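PDB 3E10: putative NADH Oxidase from Clostridium acetobutylicum, which binds flavin mononucleotide and, as a member of the nitroreductase family, is probably an FMN-dependent oxidoreductase. Local coordinates for residues B[6-11]-B[151-157]; B[51-57]-B[67-73]; B[113-117]-B[137-141]. The contacts are given in a common frame with arbitrary orientation. Where two conformers were deposited one is given. Residues are numbered along the deposited sequence.

Contact 1: residues B[6-11]-B[151-157]. With FMN (flavin mononucleotide), chain L.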
loop_
_atom_site.group_PDB
_atom_site.type_symbol
_atom_site.label_atom_id
_atom_site.label_comp_id
_atom_site.label_asym_id
_atom_site.label_seq_id
_atom_site.Cartn_x
_atom_site.Cartn_y
_atom_site.Cartn_z
ATOM N N ASN B 6 7.772 -11.543 1.137
ATOM C CA ASN B 6 7.217 -12.874 1.343
ATOM C C ASN B 6 6.903 -13.194 2.802
ATOM O O ASN B 6 5.969 -13.968 3.087
ATOM C CB ASN B 6 8.193 -13.945 0.851
ATOM C CG ASN B 6 8.148 -14.127 -0.650
ATOM O OD1 ASN B 6 7.198 -13.759 -1.310
ATOM N ND2 ASN B 6 9.198 -14.728 -1.186
ATOM N N ASN B 7 7.719 -12.674 3.719
ATOM C CA ASN B 7 7.641 -13.099 5.114
ATOM C C ASN B 7 6.784 -12.212 6.011
ATOM O O ASN B 7 6.434 -12.615 7.103
ATOM C CB ASN B 7 9.048 -13.254 5.696
ATOM C CG ASN B 7 9.746 -14.508 5.203
ATOM O OD1 ASN B 7 9.276 -15.611 5.416
ATOM N ND2 ASN B 7 10.885 -14.336 4.551
ATOM N N ARG B 8 6.461 -11.000 5.558
ATOM C CA ARG B 8 5.620 -10.117 6.363
ATOM C C ARG B 8 4.277 -10.796 6.665
ATOM O O ARG B 8 3.555 -11.183 5.733
ATOM C CB ARG B 8 5.352 -8.854 5.586
ATOM C CG ARG B 8 4.393 -7.852 6.282
ATOM C CD ARG B 8 3.426 -7.153 5.323
ATOM N NE ARG B 8 2.631 -8.114 4.540
ATOM C CZ ARG B 8 1.570 -8.788 4.977
ATOM N NH1 ARG B 8 1.164 -8.674 6.229
ATOM N NH2 ARG B 8 0.945 -9.623 4.158
ATOM N N ARG B 9 3.939 -10.882 7.956
ATOM C CA ARG B 9 2.665 -11.462 8.371
ATOM C C ARG B 9 1.941 -10.507 9.312
ATOM O O ARG B 9 2.559 -9.687 9.996
ATOM C CB ARG B 9 2.867 -12.812 9.107
ATOM C CG ARG B 9 3.466 -13.931 8.255
ATOM C CD ARG B 9 2.462 -14.723 7.470
ATOM N NE ARG B 9 1.780 -13.987 6.407
ATOM C CZ ARG B 9 2.284 -13.821 5.186
ATOM N NH1 ARG B 9 3.488 -14.292 4.851
ATOM N NH2 ARG B 9 1.587 -13.147 4.295
ATOM N N SER B 10 0.623 -10.657 9.416
ATOM C CA SER B 10 -0.110 -9.977 10.471
ATOM C C SER B 10 0.137 -10.691 11.803
ATOM O O SER B 10 -0.259 -11.844 11.990
ATOM C CB SER B 10 -1.611 -9.966 10.151
ATOM O OG SER B 10 -1.900 -9.064 9.103
ATOM N N ILE B 11 0.801 -9.992 12.713
ATOM C CA ILE B 11 1.141 -10.495 14.026
ATOM C C ILE B 11 0.346 -9.711 15.048
ATOM O O ILE B 11 0.386 -8.477 15.054
ATOM C CB ILE B 11 2.681 -10.440 14.261
ATOM C CG1 ILE B 11 3.363 -11.480 13.312
ATOM C CG2 ILE B 11 3.003 -10.695 15.761
ATOM C CD1 ILE B 11 4.881 -11.549 13.388
ATOM N N GLU B 151 5.125 -15.646 13.890
ATOM C CA GLU B 151 6.330 -15.338 13.150
ATOM C C GLU B 151 6.022 -14.617 11.866
ATOM O O GLU B 151 4.988 -14.850 11.272
ATOM C CB GLU B 151 6.976 -16.640 12.657
ATOM C CG GLU B 151 7.619 -17.500 13.672
ATOM C CD GLU B 151 8.135 -18.760 13.000
ATOM O OE1 GLU B 151 7.336 -19.647 12.712
ATOM O OE2 GLU B 151 9.338 -18.847 12.727
ATOM N N ASN B 152 6.992 -13.830 11.422
ATOM C CA ASN B 152 7.090 -13.410 10.027
ATOM C C ASN B 152 7.657 -14.661 9.363
ATOM O O ASN B 152 8.756 -15.116 9.704
ATOM C CB ASN B 152 7.963 -12.187 9.893
ATOM C CG ASN B 152 7.345 -10.930 10.508
ATOM O OD1 ASN B 152 6.200 -10.580 10.189
ATOM N ND2 ASN B 152 8.106 -10.241 11.380
ATOM N N LYS B 153 6.816 -15.303 8.571
ATOM C CA LYS B 153 7.169 -16.489 7.797
ATOM C C LYS B 153 6.392 -16.457 6.493
ATOM O O LYS B 153 5.393 -15.756 6.380
ATOM C CB LYS B 153 6.804 -17.766 8.555
ATOM C CG LYS B 153 5.307 -18.078 8.629
ATOM C CD LYS B 153 5.044 -19.367 9.432
ATOM C CE LYS B 153 3.571 -19.632 9.597
ATOM N NZ LYS B 153 3.298 -20.716 10.601
ATOM N N PHE B 154 6.832 -17.237 5.525
ATOM C CA PHE B 154 6.251 -17.233 4.187
ATOM C C PHE B 154 5.017 -18.123 4.149
ATOM O O PHE B 154 5.122 -19.346 4.288
ATOM C CB PHE B 154 7.311 -17.704 3.180
ATOM C CG PHE B 154 6.856 -17.761 1.743
ATOM C CD1 PHE B 154 6.079 -16.777 1.180
ATOM C CD2 PHE B 154 7.286 -18.780 0.925
ATOM C CE1 PHE B 154 5.703 -16.802 -0.146
ATOM C CE2 PHE B 154 6.911 -18.822 -0.405
ATOM C CZ PHE B 154 6.125 -17.819 -0.942
ATOM N N ILE B 155 3.846 -17.496 3.987
ATOM C CA ILE B 155 2.607 -18.182 3.611
ATOM C C ILE B 155 2.419 -17.805 2.132
ATOM O O ILE B 155 2.272 -16.637 1.793
ATOM C CB ILE B 155 1.387 -17.765 4.448
ATOM C CG1 ILE B 155 1.591 -18.142 5.922
ATOM C CG2 ILE B 155 0.130 -18.344 3.878
ATOM C CD1 ILE B 155 0.475 -17.663 6.850
ATOM N N ASP B 156 2.486 -18.793 1.254
ATOM C CA ASP B 156 2.516 -18.554 -0.177
ATOM C C ASP B 156 1.090 -18.367 -0.675
ATOM O O ASP B 156 0.289 -19.328 -0.719
ATOM C CB ASP B 156 3.187 -19.729 -0.876
ATOM C CG ASP B 156 3.447 -19.473 -2.345
ATOM O OD1 ASP B 156 3.018 -18.435 -2.887
ATOM O OD2 ASP B 156 4.083 -20.358 -2.971
ATOM N N ARG B 157 0.768 -17.131 -1.042
ATOM C CA ARG B 157 -0.582 -16.770 -1.485
ATOM C C ARG B 157 -0.687 -16.675 -3.001
ATOM O O ARG B 157 -1.727 -16.284 -3.551
ATOM C CB ARG B 157 -0.980 -15.446 -0.862
ATOM C CG ARG B 157 -1.018 -15.452 0.658
ATOM C CD ARG B 157 -2.420 -15.439 1.176
ATOM N NE ARG B 157 -2.441 -15.609 2.625
ATOM C CZ ARG B 157 -2.168 -14.642 3.491
ATOM N NH1 ARG B 157 -1.843 -13.432 3.079
ATOM N NH2 ARG B 157 -2.194 -14.877 4.787
HETATM N N1 FMN L . -6.436 -7.552 10.907
HETATM C C2 FMN L . -7.038 -7.462 12.128
HETATM O O2 FMN L . -6.769 -8.287 13.012
HETATM N N3 FMN L . -7.916 -6.439 12.370
HETATM C C4 FMN L . -8.307 -5.536 11.405
HETATM O O4 FMN L . -9.113 -4.614 11.674
HETATM C C4A FMN L . -7.680 -5.618 10.161
HETATM N N5 FMN L . -7.983 -4.697 9.195
HETATM C C5A FMN L . -7.305 -4.756 7.979
HETATM C C6 FMN L . -7.616 -3.808 7.008
HETATM C C7 FMN L . -6.975 -3.814 5.765
HETATM C C7M FMN L . -7.256 -2.753 4.767
HETATM C C8 FMN L . -5.987 -4.782 5.525
HETATM C C8M FMN L . -5.103 -4.682 4.278
HETATM C C9 FMN L . -5.688 -5.727 6.513
HETATM C C9A FMN L . -6.345 -5.742 7.731
HETATM N N10 FMN L . -6.079 -6.697 8.718
HETATM C C10 FMN L . -6.717 -6.616 9.948
HETATM C "C1'" FMN L . -5.047 -7.717 8.479
HETATM C "C2'" FMN L . -5.607 -8.829 7.578
HETATM O "O2'" FMN L . -6.538 -9.665 8.262
HETATM C "C3'" FMN L . -4.451 -9.696 7.068
HETATM O "O3'" FMN L . -3.649 -8.895 6.217
HETATM C "C4'" FMN L . -4.896 -10.973 6.329
HETATM O "O4'" FMN L . -5.526 -11.886 7.223
HETATM C "C5'" FMN L . -3.759 -11.706 5.621
HETATM O "O5'" FMN L . -2.750 -12.136 6.543
HETATM P P FMN L . -1.262 -11.566 6.424
HETATM O O1P FMN L . -0.789 -11.779 5.009
HETATM O O2P FMN L . -1.283 -10.106 6.738
HETATM O O3P FMN L . -0.476 -12.394 7.415
HETATM O O HOH W 1 4.667 -8.526 11.113
#
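R9 is the hub that ties the end of helix 4-7 to the extended segment 151-157 and both to the FMN phosphate. R9 NH1 donates to the carbonyl K153 O (2.8 Å) and weakly to N6 O (3.1 Å), while R9 NE binds FMN O3P (2.9 Å) and R9 NH2 binds FMN O1P (2.8 Å). The backbone R9 N donates to N152 OD1 (3.2 Å), and water 1 donates to both R9 O and N152 OD1, 2.7 Å each; N152 ND2 is taken up by L109 O. R8 reaches the phosphate through NH1 to FMN O2P and NH2 to FMN O1P, both 2.9 Å. S10 adds N to FMN O3P (2.9 Å) and OG to FMN O2P (2.7 Å), and R157 adds NH1 to FMN O1P (2.8 Å). Q33 of the second subunit bonds to I155 O, R157 N and R8 NH2. R9 NH2 and R157 NH1 lie 3.7 Å apart, like charges offset by the phosphate they share; three arginines thus make this an anion site for the FMN phosphate.

Contact 2: residues B[51-57]-B[67-73]. With EDO (1,2-ethanediol), chain O.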
loop_
_atom_site.group_PDB
_atom_site.type_symbol
_atom_site.label_atom_id
_atom_site.label_comp_id
_atom_site.label_asym_id
_atom_site.label_seq_id
_atom_site.Cartn_x
_atom_site.Cartn_y
_atom_site.Cartn_z
ATOM N N ARG B 51 0.885 2.533 27.874
ATOM C CA ARG B 51 0.145 1.300 27.819
ATOM C C ARG B 51 -1.345 1.502 28.153
ATOM O O ARG B 51 -2.209 0.893 27.533
ATOM C CB ARG B 51 0.866 0.220 28.634
ATOM C CG ARG B 51 2.063 -0.476 27.819
ATOM C CD ARG B 51 1.510 -1.411 26.681
ATOM N NE ARG B 51 0.445 -2.167 27.299
ATOM C CZ ARG B 51 -0.689 -2.547 26.747
ATOM N NH1 ARG B 51 -0.959 -2.381 25.468
ATOM N NH2 ARG B 51 -1.562 -3.181 27.507
ATOM N N GLU B 52 -1.664 2.417 29.067
ATOM C CA GLU B 52 -3.057 2.711 29.340
ATOM C C GLU B 52 -3.785 3.294 28.112
ATOM O O GLU B 52 -4.928 2.933 27.816
ATOM C CB GLU B 52 -3.169 3.700 30.492
ATOM C CG GLU B 52 -4.584 4.009 30.869
ATOM N N ASN B 53 -3.118 4.193 27.401
ATOM C CA ASN B 53 -3.728 4.767 26.183
ATOM C C ASN B 53 -3.841 3.744 25.057
ATOM O O ASN B 53 -4.823 3.736 24.317
ATOM C CB ASN B 53 -2.961 5.987 25.718
ATOM C CG ASN B 53 -3.109 7.163 26.673
ATOM O OD1 ASN B 53 -3.994 7.167 27.516
ATOM N ND2 ASN B 53 -2.243 8.162 26.532
ATOM N N ILE B 54 -2.842 2.881 24.932
ATOM C CA ILE B 54 -2.876 1.810 23.919
ATOM C C ILE B 54 -4.041 0.853 24.200
ATOM O O ILE B 54 -4.805 0.477 23.305
ATOM C CB ILE B 54 -1.532 1.083 23.811
ATOM C CG1 ILE B 54 -0.411 2.019 23.355
ATOM C CG2 ILE B 54 -1.607 -0.104 22.846
ATOM C CD1 ILE B 54 1.031 1.421 23.560
ATOM N N ASP B 55 -4.215 0.473 25.466
ATOM C CA ASP B 55 -5.308 -0.427 25.818
ATOM C C ASP B 55 -6.673 0.236 25.543
ATOM O O ASP B 55 -7.609 -0.409 25.037
ATOM C CB ASP B 55 -5.161 -0.858 27.287
ATOM C CG ASP B 55 -5.931 -2.125 27.606
ATOM O OD1 ASP B 55 -5.484 -3.224 27.221
ATOM O OD2 ASP B 55 -6.985 -2.019 28.253
ATOM N N LYS B 56 -6.793 1.509 25.863
ATOM C CA LYS B 56 -7.999 2.271 25.577
ATOM C C LYS B 56 -8.287 2.254 24.079
ATOM O O LYS B 56 -9.430 2.124 23.649
ATOM C CB LYS B 56 -7.833 3.716 26.056
ATOM C CG LYS B 56 -9.002 4.649 25.733
ATOM C CD LYS B 56 -8.724 6.081 26.164
ATOM C CE LYS B 56 -9.831 7.025 25.724
ATOM N NZ LYS B 56 -9.727 8.325 26.435
ATOM N N LEU B 57 -7.225 2.410 23.299
ATOM C CA LEU B 57 -7.329 2.488 21.858
ATOM C C LEU B 57 -7.870 1.185 21.256
ATOM O O LEU B 57 -8.554 1.216 20.214
ATOM C CB LEU B 57 -5.958 2.870 21.287
ATOM C CG LEU B 57 -5.842 3.062 19.769
ATOM C CD1 LEU B 57 -6.693 4.230 19.270
ATOM C CD2 LEU B 57 -4.346 3.219 19.406
ATOM N N LEU B 67 -3.995 -4.629 20.272
ATOM C CA LEU B 67 -3.494 -3.486 21.011
ATOM C C LEU B 67 -3.395 -3.793 22.503
ATOM O O LEU B 67 -2.666 -3.121 23.229
ATOM C CB LEU B 67 -4.383 -2.267 20.777
ATOM C CG LEU B 67 -4.237 -1.646 19.379
ATOM C CD1 LEU B 67 -5.410 -0.728 19.066
ATOM C CD2 LEU B 67 -2.887 -0.911 19.318
ATOM N N LYS B 68 -4.097 -4.808 22.971
ATOM C CA LYS B 68 -4.059 -5.115 24.399
ATOM C C LYS B 68 -2.706 -5.614 24.887
ATOM O O LYS B 68 -2.411 -5.530 26.083
ATOM C CB LYS B 68 -5.153 -6.113 24.770
ATOM C CG LYS B 68 -6.557 -5.562 24.510
ATOM C CD LYS B 68 -7.619 -6.519 24.974
ATOM C CE LYS B 68 -9.010 -5.973 24.723
ATOM N NZ LYS B 68 -9.212 -4.594 25.273
ATOM N N THR B 69 -1.889 -6.129 23.976
ATOM C CA THR B 69 -0.506 -6.513 24.322
ATOM C C THR B 69 0.571 -5.683 23.643
ATOM O O THR B 69 1.760 -5.828 23.950
ATOM C CB THR B 69 -0.235 -8.007 24.087
ATOM O OG1 THR B 69 -0.348 -8.293 22.689
ATOM C CG2 THR B 69 -1.214 -8.928 24.900
ATOM N N ALA B 70 0.190 -4.792 22.733
ATOM C CA ALA B 70 1.169 -4.063 21.946
ATOM C C ALA B 70 1.892 -3.018 22.781
ATOM O O ALA B 70 1.239 -2.241 23.479
ATOM C CB ALA B 70 0.473 -3.357 20.753
ATOM N N PRO B 71 3.229 -2.990 22.730
ATOM C CA PRO B 71 3.949 -1.892 23.345
ATOM C C PRO B 71 4.043 -0.612 22.521
ATOM O O PRO B 71 4.559 0.400 23.015
ATOM C CB PRO B 71 5.365 -2.456 23.472
ATOM C CG PRO B 71 5.491 -3.342 22.246
ATOM C CD PRO B 71 4.160 -4.011 22.210
ATOM N N LEU B 72 3.570 -0.672 21.273
ATOM C CA LEU B 72 3.612 0.472 20.387
ATOM C C LEU B 72 2.367 0.449 19.520
ATOM O O LEU B 72 1.966 -0.610 19.032
ATOM C CB LEU B 72 4.829 0.391 19.452
ATOM C CG LEU B 72 5.027 1.485 18.398
ATOM C CD1 LEU B 72 5.241 2.839 19.038
ATOM C CD2 LEU B 72 6.212 1.128 17.502
ATOM N N ALA B 73 1.770 1.614 19.351
ATOM C CA ALA B 73 0.718 1.794 18.336
ATOM C C ALA B 73 1.021 3.028 17.514
ATOM O O ALA B 73 1.503 4.039 18.056
ATOM C CB ALA B 73 -0.671 1.948 18.998
HETATM C C1 EDO O . -6.060 6.617 22.867
HETATM O O1 EDO O . -6.620 5.762 23.855
HETATM C C2 EDO O . -6.308 8.057 23.273
HETATM O O2 EDO O . -5.272 8.446 24.176
#
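I54, L67 and R51 carry much of this joint between helix 51-57 and the turn that leads into strand 72-79. I54 points from the helix into the bend of segment 67-73. I54 CG2 lies 3.8 Å from L67 CD2 and 3.2 Å from the carbonyl L67 O, and I54 CD1 meets P71 O at 3.7 Å, so that this side chain packs against both L67 and P71 across the bend. L67 answers from the other side: its CD1 packs 3.9 Å from L57 CG, and L57 CD2 in turn reaches A73 CB at 3.9 Å, where the strand has begun. Beyond these residues the apolar cluster continues into L48 of strand 43-48, V141 of strand 136-145 and L126 of helix 120-129. R51, one helical turn before I54, adds the polar part of the contact. R51 NH1 donates to L67 O (2.9 Å) and A70 O (3.0 Å), and R51 NH2 makes a weak bond to K68 O (2.9 Å), while the face of the guanidinium lies against T69 CA. These carbonyls converge because the chain turns at 67-70, with a weak A70 N to L67 O bond of 3.3 Å inside it. The arrangement is a helix packed on the sheet of the nitroreductase fold, with an arginine clasping the carbonyls of the turn that opens a strand.

Contact 3: residues B[113-117]-B[137-141]. With FMN (flavin mononucleotide), chain L.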
loop_
_atom_site.group_PDB
_atom_site.type_symbol
_atom_site.label_atom_id
_atom_site.label_comp_id
_atom_site.label_asym_id
_atom_site.label_seq_id
_atom_site.Cartn_x
_atom_site.Cartn_y
_atom_site.Cartn_z
ATOM N N TRP B 113 -2.093 -4.329 10.573
ATOM C CA TRP B 113 -2.944 -3.225 10.125
ATOM C C TRP B 113 -4.323 -3.431 10.706
ATOM O O TRP B 113 -4.946 -4.471 10.483
ATOM C CB TRP B 113 -2.958 -3.262 8.598
ATOM C CG TRP B 113 -3.690 -2.253 7.827
ATOM C CD1 TRP B 113 -4.792 -1.513 8.182
ATOM C CD2 TRP B 113 -3.403 -1.910 6.471
ATOM N NE1 TRP B 113 -5.177 -0.710 7.126
ATOM C CE2 TRP B 113 -4.367 -0.973 6.052
ATOM C CE3 TRP B 113 -2.418 -2.318 5.567
ATOM C CZ2 TRP B 113 -4.350 -0.412 4.771
ATOM C CZ3 TRP B 113 -2.426 -1.811 4.296
ATOM C CH2 TRP B 113 -3.399 -0.877 3.904
ATOM N N LEU B 114 -4.779 -2.430 11.457
ATOM C CA LEU B 114 -6.116 -2.424 12.048
ATOM C C LEU B 114 -6.953 -1.393 11.292
ATOM O O LEU B 114 -6.791 -0.186 11.477
ATOM C CB LEU B 114 -6.022 -2.134 13.544
ATOM C CG LEU B 114 -5.096 -3.073 14.353
ATOM C CD1 LEU B 114 -5.015 -2.580 15.812
ATOM C CD2 LEU B 114 -5.492 -4.530 14.266
ATOM N N GLY B 115 -7.827 -1.876 10.413
ATOM C CA GLY B 115 -8.568 -0.997 9.522
ATOM C C GLY B 115 -9.475 -0.035 10.282
ATOM O O GLY B 115 -10.034 -0.375 11.342
ATOM N N ALA B 116 -9.615 1.166 9.761
ATOM C CA ALA B 116 -10.560 2.153 10.311
ATOM C C ALA B 116 -11.416 2.762 9.204
ATOM O O ALA B 116 -12.574 2.365 9.021
ATOM C CB ALA B 116 -9.821 3.214 11.156
ATOM N N GLN B 117 -10.823 3.651 8.410
ATOM C CA GLN B 117 -11.490 4.240 7.251
ATOM C C GLN B 117 -11.943 3.095 6.326
ATOM O O GLN B 117 -11.152 2.204 6.052
ATOM C CB GLN B 117 -10.549 5.177 6.515
ATOM C CG GLN B 117 -11.015 5.687 5.167
ATOM C CD GLN B 117 -12.126 6.718 5.261
ATOM O OE1 GLN B 117 -12.561 7.099 6.345
ATOM N NE2 GLN B 117 -12.563 7.191 4.110
ATOM N N LYS B 137 -8.290 13.196 9.245
ATOM C CA LYS B 137 -9.098 12.017 9.011
ATOM C C LYS B 137 -8.383 10.758 9.434
ATOM O O LYS B 137 -7.289 10.462 8.920
ATOM C CB LYS B 137 -9.383 11.900 7.516
ATOM C CG LYS B 137 -10.107 13.158 7.003
ATOM C CD LYS B 137 -10.521 13.028 5.535
ATOM C CE LYS B 137 -11.616 11.988 5.299
ATOM N NZ LYS B 137 -12.948 12.401 5.862
ATOM N N PRO B 138 -8.986 10.009 10.363
ATOM C CA PRO B 138 -8.389 8.724 10.720
ATOM C C PRO B 138 -8.351 7.745 9.559
ATOM O O PRO B 138 -9.303 7.650 8.795
ATOM C CB PRO B 138 -9.307 8.193 11.804
ATOM C CG PRO B 138 -10.065 9.379 12.314
ATOM C CD PRO B 138 -10.169 10.313 11.197
ATOM N N PHE B 139 -7.230 7.047 9.425
ATOM C CA PHE B 139 -7.069 6.043 8.383
ATOM C C PHE B 139 -7.020 4.609 8.933
ATOM O O PHE B 139 -7.836 3.759 8.577
ATOM C CB PHE B 139 -5.849 6.318 7.503
ATOM C CG PHE B 139 -5.659 5.256 6.449
ATOM C CD1 PHE B 139 -6.529 5.159 5.386
ATOM C CD2 PHE B 139 -4.676 4.282 6.570
ATOM C CE1 PHE B 139 -6.379 4.175 4.430
ATOM C CE2 PHE B 139 -4.543 3.269 5.612
ATOM C CZ PHE B 139 -5.378 3.215 4.556
ATOM N N CYS B 140 -6.063 4.341 9.817
ATOM C CA CYS B 140 -5.923 3.025 10.411
ATOM C C CYS B 140 -5.066 3.151 11.657
ATOM O O CYS B 140 -4.492 4.217 11.926
ATOM C CB CYS B 140 -5.313 2.007 9.434
ATOM S SG CYS B 140 -3.520 2.122 9.195
ATOM N N VAL B 141 -4.977 2.064 12.401
ATOM C CA VAL B 141 -3.996 1.941 13.485
ATOM C C VAL B 141 -3.135 0.737 13.167
ATOM O O VAL B 141 -3.641 -0.274 12.697
ATOM C CB VAL B 141 -4.667 1.762 14.849
ATOM C CG1 VAL B 141 -3.616 1.591 15.952
ATOM C CG2 VAL B 141 -5.649 2.905 15.167
HETATM N N1 FMN L . -6.436 -7.552 10.907
HETATM C C2 FMN L . -7.038 -7.462 12.128
HETATM O O2 FMN L . -6.769 -8.287 13.012
HETATM N N3 FMN L . -7.916 -6.439 12.370
HETATM C C4 FMN L . -8.307 -5.536 11.405
HETATM O O4 FMN L . -9.113 -4.614 11.674
HETATM C C4A FMN L . -7.680 -5.618 10.161
HETATM N N5 FMN L . -7.983 -4.697 9.195
HETATM C C5A FMN L . -7.305 -4.756 7.979
HETATM C C6 FMN L . -7.616 -3.808 7.008
HETATM C C7 FMN L . -6.975 -3.814 5.765
HETATM C C7M FMN L . -7.256 -2.753 4.767
HETATM C C8 FMN L . -5.987 -4.782 5.525
HETATM C C8M FMN L . -5.103 -4.682 4.278
HETATM C C9 FMN L . -5.688 -5.727 6.513
HETATM C C9A FMN L . -6.345 -5.742 7.731
HETATM N N10 FMN L . -6.079 -6.697 8.718
HETATM C C10 FMN L . -6.717 -6.616 9.948
HETATM C "C1'" FMN L . -5.047 -7.717 8.479
HETATM C "C2'" FMN L . -5.607 -8.829 7.578
HETATM O "O2'" FMN L . -6.538 -9.665 8.262
HETATM C "C3'" FMN L . -4.451 -9.696 7.068
HETATM O "O3'" FMN L . -3.649 -8.895 6.217
HETATM C "C4'" FMN L . -4.896 -10.973 6.329
HETATM O "O4'" FMN L . -5.526 -11.886 7.223
HETATM C "C5'" FMN L . -3.759 -11.706 5.621
HETATM O "O5'" FMN L . -2.750 -12.136 6.543
HETATM P P FMN L . -1.262 -11.566 6.424
HETATM O O1P FMN L . -0.789 -11.779 5.009
HETATM O O2P FMN L . -1.283 -10.106 6.738
HETATM O O3P FMN L . -0.476 -12.394 7.415
HETATM O O HOH W 2 -7.763 1.250 7.226
HETATM O O HOH W 3 -11.470 9.099 8.005
HETATM O O HOH W 4 -14.175 10.040 4.430
#
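W113 and F139 meet at the apolar centre of this antiparallel strand pair, which joins strands 110-115 and 136-145 of the nitroreductase sheet beside the flavin. W113 CZ2 lies 3.8 Å from F139 CZ. The indole is held between two partners: C140 SG sits over one face, 4.2 Å from the centroid of the five-membered ring, in a sulfur-aromatic contact, and FMN C8M lies over the opposite face. L114 and V141 project from the other side of the sheet, CB to CB 4.3 Å, toward the apolar cluster that includes L67 and F60.

The backbones are paired at L114 and V141, a hydrogen-bonded pair with L114 N to V141 O at 2.7 Å and V141 N to L114 O at 3.0 Å; G115 and C140 follow as a non-hydrogen-bonded pair. F139 and C140 both face L76 of strand 72-79, a classic beta bulge. F139 O then accepts from Q117 N (3.0 Å) and weakly from A116 N (3.4 Å), holding the chain as it leaves strand 110-115. G115 N donates to FMN O4 (3.3 Å), and a CB on G115 would crowd FMN C6.

Waters finish the polar edge. Water 2 accepts from W113 NE1 (3.2 Å) and A116 N (3.1 Å) and donates to F139 O (2.9 Å). Q117 NE2, hydrogen-bonded to E90 OE2, also donates to water 4 at 3.3 Å, which accepts from K137 NZ at 3.0 Å, while water 3 donates to Q117 OE1 at 2.8 Å and to P138 O at 2.7 Å.

Overall arrangement
Contact 1 closes a long loop of the chain, and contacts 2 and 3 lie within it in series. Contacts 2 and 3, centres about 15 Å apart, share one antiparallel sheet, in which strands 72-79 and 136-145 are neighbours; they touch through L67 CD1 and L114 CD1 (3.8 Å) and L57 CD2 and V141 CG1 (3.9 Å). Contact 1 stands off, its centre about 23 Å from that of contact 2 and 21 Å from that of contact 3, yet it and contact 3 hold the same FMN, by the phosphate and by the isoalloxazine respectively. Both also touch the second subunit, so the cofactor site lies close to the dimer interface.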